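Local coordinates for protein Dot/Icm T4SS effector (Legionella pneumophila, PDB 6VVE) that acts as a kinase that is switched on by host inositol hexakisphosphate and binds ADP and manganese, as an effector delivered by the Dot/Icm secretion system, at residues 74-79 and 84-89; 191-196 and 202-207. One frame throughout, in Å; residues are numbered along the deposited sequence.

Interaction 1 of 2, residues 74-79 and 84-89; sequences KELGKG and VYEKTE. With ADP (adenosine-5'-diphosphate), chain C; IHP (inositol hexakisphosphate), chain B.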
# COMPACT_ATOMS: atom_id res chain seq x y z
N LYS A 74 -11.45 -21.59 -7.80
CA LYS A 74 -12.01 -21.31 -6.48
C LYS A 74 -12.03 -19.81 -6.23
O LYS A 74 -11.08 -19.09 -6.56
CB LYS A 74 -11.20 -22.02 -5.40
CG LYS A 74 -11.79 -21.89 -4.01
CD LYS A 74 -10.85 -22.45 -2.95
CE LYS A 74 -10.83 -21.57 -1.71
NZ LYS A 74 -9.56 -21.75 -0.94
N GLU A 75 -13.13 -19.33 -5.65
CA GLU A 75 -13.32 -17.91 -5.39
C GLU A 75 -12.78 -17.58 -4.00
O GLU A 75 -13.24 -18.14 -3.00
CB GLU A 75 -14.80 -17.54 -5.50
CG GLU A 75 -15.28 -17.39 -6.94
CD GLU A 75 -16.78 -17.57 -7.09
OE1 GLU A 75 -17.45 -18.00 -6.12
OE2 GLU A 75 -17.30 -17.28 -8.19
N LEU A 76 -11.80 -16.68 -3.95
CA LEU A 76 -11.25 -16.24 -2.67
C LEU A 76 -12.08 -15.12 -2.06
O LEU A 76 -12.11 -14.98 -0.83
CB LEU A 76 -9.81 -15.78 -2.85
CG LEU A 76 -8.81 -16.85 -3.28
CD1 LEU A 76 -7.43 -16.24 -3.49
CD2 LEU A 76 -8.74 -17.96 -2.24
N GLY A 77 -12.75 -14.32 -2.88
CA GLY A 77 -13.56 -13.24 -2.37
C GLY A 77 -14.10 -12.40 -3.51
O GLY A 77 -13.79 -12.63 -4.69
N LYS A 78 -14.91 -11.41 -3.14
CA LYS A 78 -15.54 -10.54 -4.11
C LYS A 78 -15.84 -9.20 -3.45
O LYS A 78 -16.28 -9.16 -2.30
CB LYS A 78 -16.83 -11.16 -4.66
CG LYS A 78 -17.31 -10.53 -5.96
CD LYS A 78 -18.78 -10.87 -6.23
CE LYS A 78 -19.22 -10.42 -7.62
NZ LYS A 78 -18.87 -9.00 -7.90
N GLY A 79 -15.58 -8.12 -4.19
CA GLY A 79 -15.90 -6.79 -3.72
C GLY A 79 -16.85 -6.07 -4.64
O GLY A 79 -17.64 -6.71 -5.35
N VAL A 84 -12.08 -12.18 -6.97
CA VAL A 84 -10.72 -12.67 -6.77
C VAL A 84 -10.74 -14.18 -6.70
O VAL A 84 -11.47 -14.76 -5.89
CB VAL A 84 -10.08 -12.07 -5.51
CG1 VAL A 84 -8.65 -12.58 -5.33
CG2 VAL A 84 -10.11 -10.55 -5.58
N TYR A 85 -9.94 -14.82 -7.55
CA TYR A 85 -9.86 -16.27 -7.63
C TYR A 85 -8.51 -16.75 -7.12
O TYR A 85 -7.56 -15.98 -6.98
CB TYR A 85 -10.08 -16.76 -9.07
CG TYR A 85 -11.39 -16.32 -9.69
CD1 TYR A 85 -12.57 -16.99 -9.42
CD2 TYR A 85 -11.44 -15.24 -10.56
CE1 TYR A 85 -13.77 -16.60 -9.99
CE2 TYR A 85 -12.63 -14.83 -11.13
CZ TYR A 85 -13.79 -15.52 -10.84
OH TYR A 85 -14.97 -15.12 -11.41
N GLU A 86 -8.44 -18.06 -6.86
CA GLU A 86 -7.19 -18.71 -6.47
C GLU A 86 -6.63 -19.42 -7.70
O GLU A 86 -7.07 -20.51 -8.06
CB GLU A 86 -7.41 -19.68 -5.32
CG GLU A 86 -6.14 -20.38 -4.86
CD GLU A 86 -6.38 -21.39 -3.76
OE1 GLU A 86 -7.38 -21.24 -3.03
OE2 GLU A 86 -5.57 -22.33 -3.62
N LYS A 87 -5.64 -18.79 -8.35
CA LYS A 87 -4.98 -19.41 -9.49
C LYS A 87 -4.12 -20.58 -9.03
O LYS A 87 -4.19 -21.68 -9.61
CB LYS A 87 -4.14 -18.38 -10.24
CG LYS A 87 -3.48 -18.90 -11.50
CD LYS A 87 -4.50 -19.40 -12.50
CE LYS A 87 -3.91 -19.50 -13.90
NZ LYS A 87 -3.06 -20.70 -14.08
N THR A 88 -3.30 -20.37 -8.01
CA THR A 88 -2.51 -21.42 -7.39
C THR A 88 -2.53 -21.20 -5.88
O THR A 88 -3.11 -20.23 -5.38
CB THR A 88 -1.07 -21.45 -7.92
OG1 THR A 88 -0.37 -20.28 -7.48
CG2 THR A 88 -1.06 -21.51 -9.44
N GLU A 89 -1.87 -22.10 -5.14
CA GLU A 89 -1.80 -21.94 -3.69
C GLU A 89 -1.04 -20.68 -3.28
O GLU A 89 -1.16 -20.23 -2.14
CB GLU A 89 -1.16 -23.17 -3.05
CG GLU A 89 0.35 -23.26 -3.21
CD GLU A 89 0.92 -24.56 -2.68
OE1 GLU A 89 0.36 -25.11 -1.70
OE2 GLU A 89 1.92 -25.04 -3.25
PB ADP C . -12.51 -4.80 -2.21
O1B ADP C . -12.27 -3.94 -0.99
O2B ADP C . -13.51 -5.91 -1.98
O3B ADP C . -12.72 -4.03 -3.50
PA ADP C . -10.89 -6.79 -3.44
O1A ADP C . -9.48 -6.68 -3.94
O2A ADP C . -12.03 -6.81 -4.43
O3A ADP C . -11.10 -5.56 -2.42
O5' ADP C . -10.96 -8.12 -2.55
C5' ADP C . -12.19 -8.73 -2.21
C4' ADP C . -11.93 -9.94 -1.35
O4' ADP C . -11.12 -10.92 -2.03
C3' ADP C . -11.19 -9.60 -0.03
O3' ADP C . -12.05 -9.26 1.03
C2' ADP C . -10.39 -10.89 0.25
O2' ADP C . -11.14 -11.75 1.08
C1' ADP C . -10.18 -11.53 -1.14
N9 ADP C . -8.79 -11.24 -1.55
C8 ADP C . -8.39 -10.16 -2.25
N7 ADP C . -7.05 -10.18 -2.46
C5 ADP C . -6.58 -11.31 -1.89
C6 ADP C . -5.26 -11.94 -1.74
N6 ADP C . -4.17 -11.36 -2.27
N1 ADP C . -5.19 -13.12 -1.07
C2 ADP C . -6.29 -13.70 -0.53
N3 ADP C . -7.52 -13.17 -0.63
C4 ADP C . -7.73 -12.00 -1.29
C1 IHP B . 1.01 -19.72 -15.26
C2 IHP B . 0.76 -20.76 -16.36
C3 IHP B . 0.34 -20.10 -17.68
C4 IHP B . 1.39 -19.07 -18.12
C5 IHP B . 1.53 -17.97 -17.05
C6 IHP B . 1.90 -18.55 -15.69
O11 IHP B . 1.65 -20.36 -14.17
P1 IHP B . 0.80 -20.62 -12.80
O21 IHP B . 1.64 -20.24 -11.60
O31 IHP B . -0.47 -19.80 -12.82
O41 IHP B . 0.43 -22.10 -12.71
O12 IHP B . -0.26 -21.62 -15.92
P2 IHP B . 0.00 -23.25 -15.96
O22 IHP B . 1.44 -23.53 -16.31
O32 IHP B . -0.31 -23.83 -14.61
O42 IHP B . -0.90 -23.86 -17.01
O13 IHP B . -0.87 -19.43 -17.46
P3 IHP B . -2.09 -19.55 -18.54
O23 IHP B . -1.80 -20.67 -19.53
O33 IHP B . -3.38 -19.86 -17.79
O43 IHP B . -2.26 -18.25 -19.29
O14 IHP B . 1.00 -18.49 -19.33
P4 IHP B . 2.12 -18.44 -20.54
O24 IHP B . 2.54 -19.83 -20.92
O34 IHP B . 3.34 -17.69 -20.04
O44 IHP B . 1.54 -17.73 -21.74
O15 IHP B . 2.53 -17.08 -17.44
P5 IHP B . 2.11 -15.55 -17.86
O25 IHP B . 3.05 -15.05 -18.94
O35 IHP B . 0.70 -15.52 -18.38
O45 IHP B . 2.22 -14.66 -16.64
O16 IHP B . 1.77 -17.54 -14.72
P6 IHP B . 3.13 -16.94 -13.99
O26 IHP B . 2.95 -16.94 -12.49
O36 IHP B . 4.32 -17.78 -14.36
O46 IHP B . 3.35 -15.52 -14.49
O HOH W 1 -8.81 -22.41 -8.13
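V84 O takes two N-H groups, from L76 and G77, and both reach it from the same face of its carbonyl plane. L76 N binds V84 O at 2.7 Å; G77 N binds V84 O at the longer 3.3 Å. Two residues facing one make this a classic beta bulge in the antiparallel hairpin. V84 N answers with a nearly straight bond to G77 O (2.9 Å, 172°). The place matches the glycine-rich loop of protein kinases: G77 CA lies 3.4 Å from ADP O4', and G79 CA is 3.1 Å from ADP O2B. V84 puts CG1 (anti to the backbone N, chi1 -180°) near the adenine and CG2 near the ribose oxygen. L76 is also packed closely, with CD1 against the carbonyl of Y85 and CD2 against CB and OE1 of E86.

The other end is looser and more open to solvent. K74 bends at chi3 (140°) to bring NZ to OE1 of the extended E86, a salt bridge of 3.1 Å. A water joins K74 N to E86 O. On the other face, E75 CG lies 3.5 Å from Y85 CE1, and the two side chains run alongside each other. Beyond the hairpin contact, K87 NZ donates to IHP O31.

Strand 74-78 is an outer strand of the five-stranded sheet. Strand 82-88 lies between it and strand 91-96, where A92 touches both L76 and V84.

Interaction 2 of 2, residues 191-196 and 202-207; sequences PQNLIA and KTIDLD. With ADP (adenosine-5'-diphosphate), chain C.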
# COMPACT_ATOMS: atom_id res chain seq x y z
N PRO A 191 -11.87 -1.53 6.82
CA PRO A 191 -11.05 -2.56 7.49
C PRO A 191 -10.89 -3.83 6.68
O PRO A 191 -9.93 -4.57 6.92
CB PRO A 191 -11.82 -2.83 8.79
CG PRO A 191 -12.75 -1.67 8.97
CD PRO A 191 -13.10 -1.22 7.57
N GLN A 192 -11.79 -4.10 5.73
CA GLN A 192 -11.69 -5.33 4.96
C GLN A 192 -10.42 -5.39 4.13
O GLN A 192 -10.03 -6.47 3.67
CB GLN A 192 -12.92 -5.48 4.05
CG GLN A 192 -13.02 -4.47 2.92
CD GLN A 192 -13.73 -3.19 3.33
OE1 GLN A 192 -13.77 -2.84 4.51
NE2 GLN A 192 -14.28 -2.48 2.35
N ASN A 193 -9.76 -4.25 3.90
CA ASN A 193 -8.53 -4.21 3.13
C ASN A 193 -7.29 -4.36 4.01
O ASN A 193 -6.17 -4.18 3.52
CB ASN A 193 -8.46 -2.92 2.32
CG ASN A 193 -9.47 -2.90 1.18
OD1 ASN A 193 -9.92 -3.95 0.71
ND2 ASN A 193 -9.85 -1.71 0.75
N LEU A 194 -7.46 -4.66 5.29
CA LEU A 194 -6.38 -5.06 6.18
C LEU A 194 -6.51 -6.55 6.44
O LEU A 194 -7.57 -7.02 6.87
CB LEU A 194 -6.43 -4.29 7.50
CG LEU A 194 -6.20 -2.79 7.45
CD1 LEU A 194 -6.36 -2.19 8.85
CD2 LEU A 194 -4.83 -2.46 6.88
N ILE A 195 -5.43 -7.29 6.19
CA ILE A 195 -5.40 -8.74 6.38
C ILE A 195 -4.26 -9.07 7.34
O ILE A 195 -3.12 -8.64 7.12
CB ILE A 195 -5.23 -9.49 5.05
CG1 ILE A 195 -6.20 -8.97 4.00
CG2 ILE A 195 -5.43 -10.99 5.27
CD1 ILE A 195 -7.66 -9.16 4.35
N ALA A 196 -4.57 -9.84 8.38
CA ALA A 196 -3.57 -10.29 9.34
C ALA A 196 -3.10 -11.69 8.97
O ALA A 196 -3.92 -12.60 8.79
CB ALA A 196 -4.13 -10.28 10.76
N LYS A 202 -1.01 -7.12 6.46
CA LYS A 202 -0.83 -6.64 5.11
C LYS A 202 -2.10 -5.92 4.65
O LYS A 202 -3.17 -6.03 5.27
CB LYS A 202 -0.50 -7.79 4.15
CG LYS A 202 0.65 -8.68 4.60
CD LYS A 202 0.79 -9.89 3.67
CE LYS A 202 1.93 -10.80 4.10
NZ LYS A 202 3.26 -10.20 3.83
N THR A 203 -1.98 -5.19 3.55
CA THR A 203 -3.12 -4.50 2.97
C THR A 203 -3.25 -4.89 1.50
O THR A 203 -2.25 -5.01 0.78
CB THR A 203 -3.00 -2.98 3.10
OG1 THR A 203 -4.22 -2.37 2.65
CG2 THR A 203 -1.84 -2.44 2.27
N ILE A 204 -4.50 -5.06 1.05
CA ILE A 204 -4.79 -5.50 -0.30
C ILE A 204 -5.62 -4.44 -1.02
O ILE A 204 -5.73 -3.30 -0.55
CB ILE A 204 -5.54 -6.85 -0.27
CG1 ILE A 204 -6.80 -6.75 0.58
CG2 ILE A 204 -4.62 -7.94 0.26
CD1 ILE A 204 -7.70 -7.98 0.52
N ASP A 205 -6.20 -4.81 -2.16
CA ASP A 205 -7.01 -3.89 -2.97
C ASP A 205 -6.15 -2.76 -3.53
O ASP A 205 -6.56 -1.60 -3.55
CB ASP A 205 -8.18 -3.32 -2.15
CG ASP A 205 -9.26 -2.72 -3.03
OD1 ASP A 205 -9.32 -3.03 -4.24
OD2 ASP A 205 -10.07 -1.92 -2.51
N LEU A 206 -4.95 -3.12 -4.00
CA LEU A 206 -4.01 -2.16 -4.59
C LEU A 206 -3.83 -2.37 -6.09
O LEU A 206 -2.78 -2.00 -6.64
CB LEU A 206 -2.67 -2.25 -3.87
CG LEU A 206 -2.60 -1.75 -2.43
CD1 LEU A 206 -1.28 -2.14 -1.79
CD2 LEU A 206 -2.80 -0.25 -2.37
N ASP A 207 -4.81 -2.96 -6.77
CA ASP A 207 -4.63 -3.30 -8.18
C ASP A 207 -4.57 -2.06 -9.07
O ASP A 207 -4.23 -2.18 -10.25
CB ASP A 207 -5.75 -4.23 -8.66
CG ASP A 207 -7.13 -3.72 -8.27
OD1 ASP A 207 -7.44 -3.65 -7.05
OD2 ASP A 207 -7.91 -3.40 -9.19
PB ADP C . -12.51 -4.80 -2.21
O1B ADP C . -12.27 -3.94 -0.99
O2B ADP C . -13.51 -5.91 -1.98
O3B ADP C . -12.72 -4.03 -3.50
PA ADP C . -10.89 -6.79 -3.44
O1A ADP C . -9.48 -6.68 -3.94
O2A ADP C . -12.03 -6.81 -4.43
O3A ADP C . -11.10 -5.56 -2.42
O5' ADP C . -10.96 -8.12 -2.55
C5' ADP C . -12.19 -8.73 -2.21
C4' ADP C . -11.93 -9.94 -1.35
O4' ADP C . -11.12 -10.92 -2.03
C3' ADP C . -11.19 -9.60 -0.03
O3' ADP C . -12.05 -9.26 1.03
C2' ADP C . -10.39 -10.89 0.25
O2' ADP C . -11.14 -11.75 1.08
C1' ADP C . -10.18 -11.53 -1.14
N9 ADP C . -8.79 -11.24 -1.55
C8 ADP C . -8.39 -10.16 -2.25
N7 ADP C . -7.05 -10.18 -2.46
C5 ADP C . -6.58 -11.31 -1.89
C6 ADP C . -5.26 -11.94 -1.74
N6 ADP C . -4.17 -11.36 -2.27
N1 ADP C . -5.19 -13.12 -1.07
C2 ADP C . -6.29 -13.70 -0.53
N3 ADP C . -7.52 -13.17 -0.63
C4 ADP C . -7.73 -12.00 -1.29
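I195 lays CG1 against CD1 of I204, 3.9 Å away, and the two side chains meet at a slant. They belong to a short beta hairpin that runs into a loop that probably corresponds to the DFG region of a kinase fold; D205 would be its aspartate, here followed by leucine and aspartate. I195 and K202 are a hydrogen-bonded pair. The bond from I195 N to K202 O is 2.7 Å and almost straight (179°).

N193 O ends the ladder, accepting from T203 OG1 at 2.8 Å and from I204 N at 3.1 Å. These donors come from opposite faces of its carbonyl plane. The T203 hydroxyl, set anti to the backbone N (chi1 -173°), is thereby directed back at N193 O, at the end of the 3-10 segment 191-193. F165 of helix 159-174 packs on L194 and T203.

Toward the nucleotide, I204 CD1 reaches to 3.6 Å from ADP C8. The side chain of D205 is about 4 Å from the manganese ion. N193 ND2 also donates to the backbone O of D181, which limits rotation of the side-chain amide. The amide plane is turned 54° from the D205 carboxylate, and N193 ND2 gives only a weak bond to D205 OD2, at 3.3 Å.

Interaction 1 comes first along the chain and closes before interaction 2 begins. Their centres are about 14 Å apart, and their nearest atoms about 7 Å, so they do not touch. Each is a beta hairpin, but in a separate sheet: 74-79 with 84-89 lies in the five-stranded sheet, 191-196 with 202-207 in a two-stranded one. ADP lies against both, and K94 of the larger sheet is bonded to ADP and forms a salt bridge with D207. This is consistent with a nucleotide cleft between the two lobes of a kinase. Interaction 1 also extends, through K87 and T88, to the inositol hexakisphosphate pocket, so one hairpin touches both ligands.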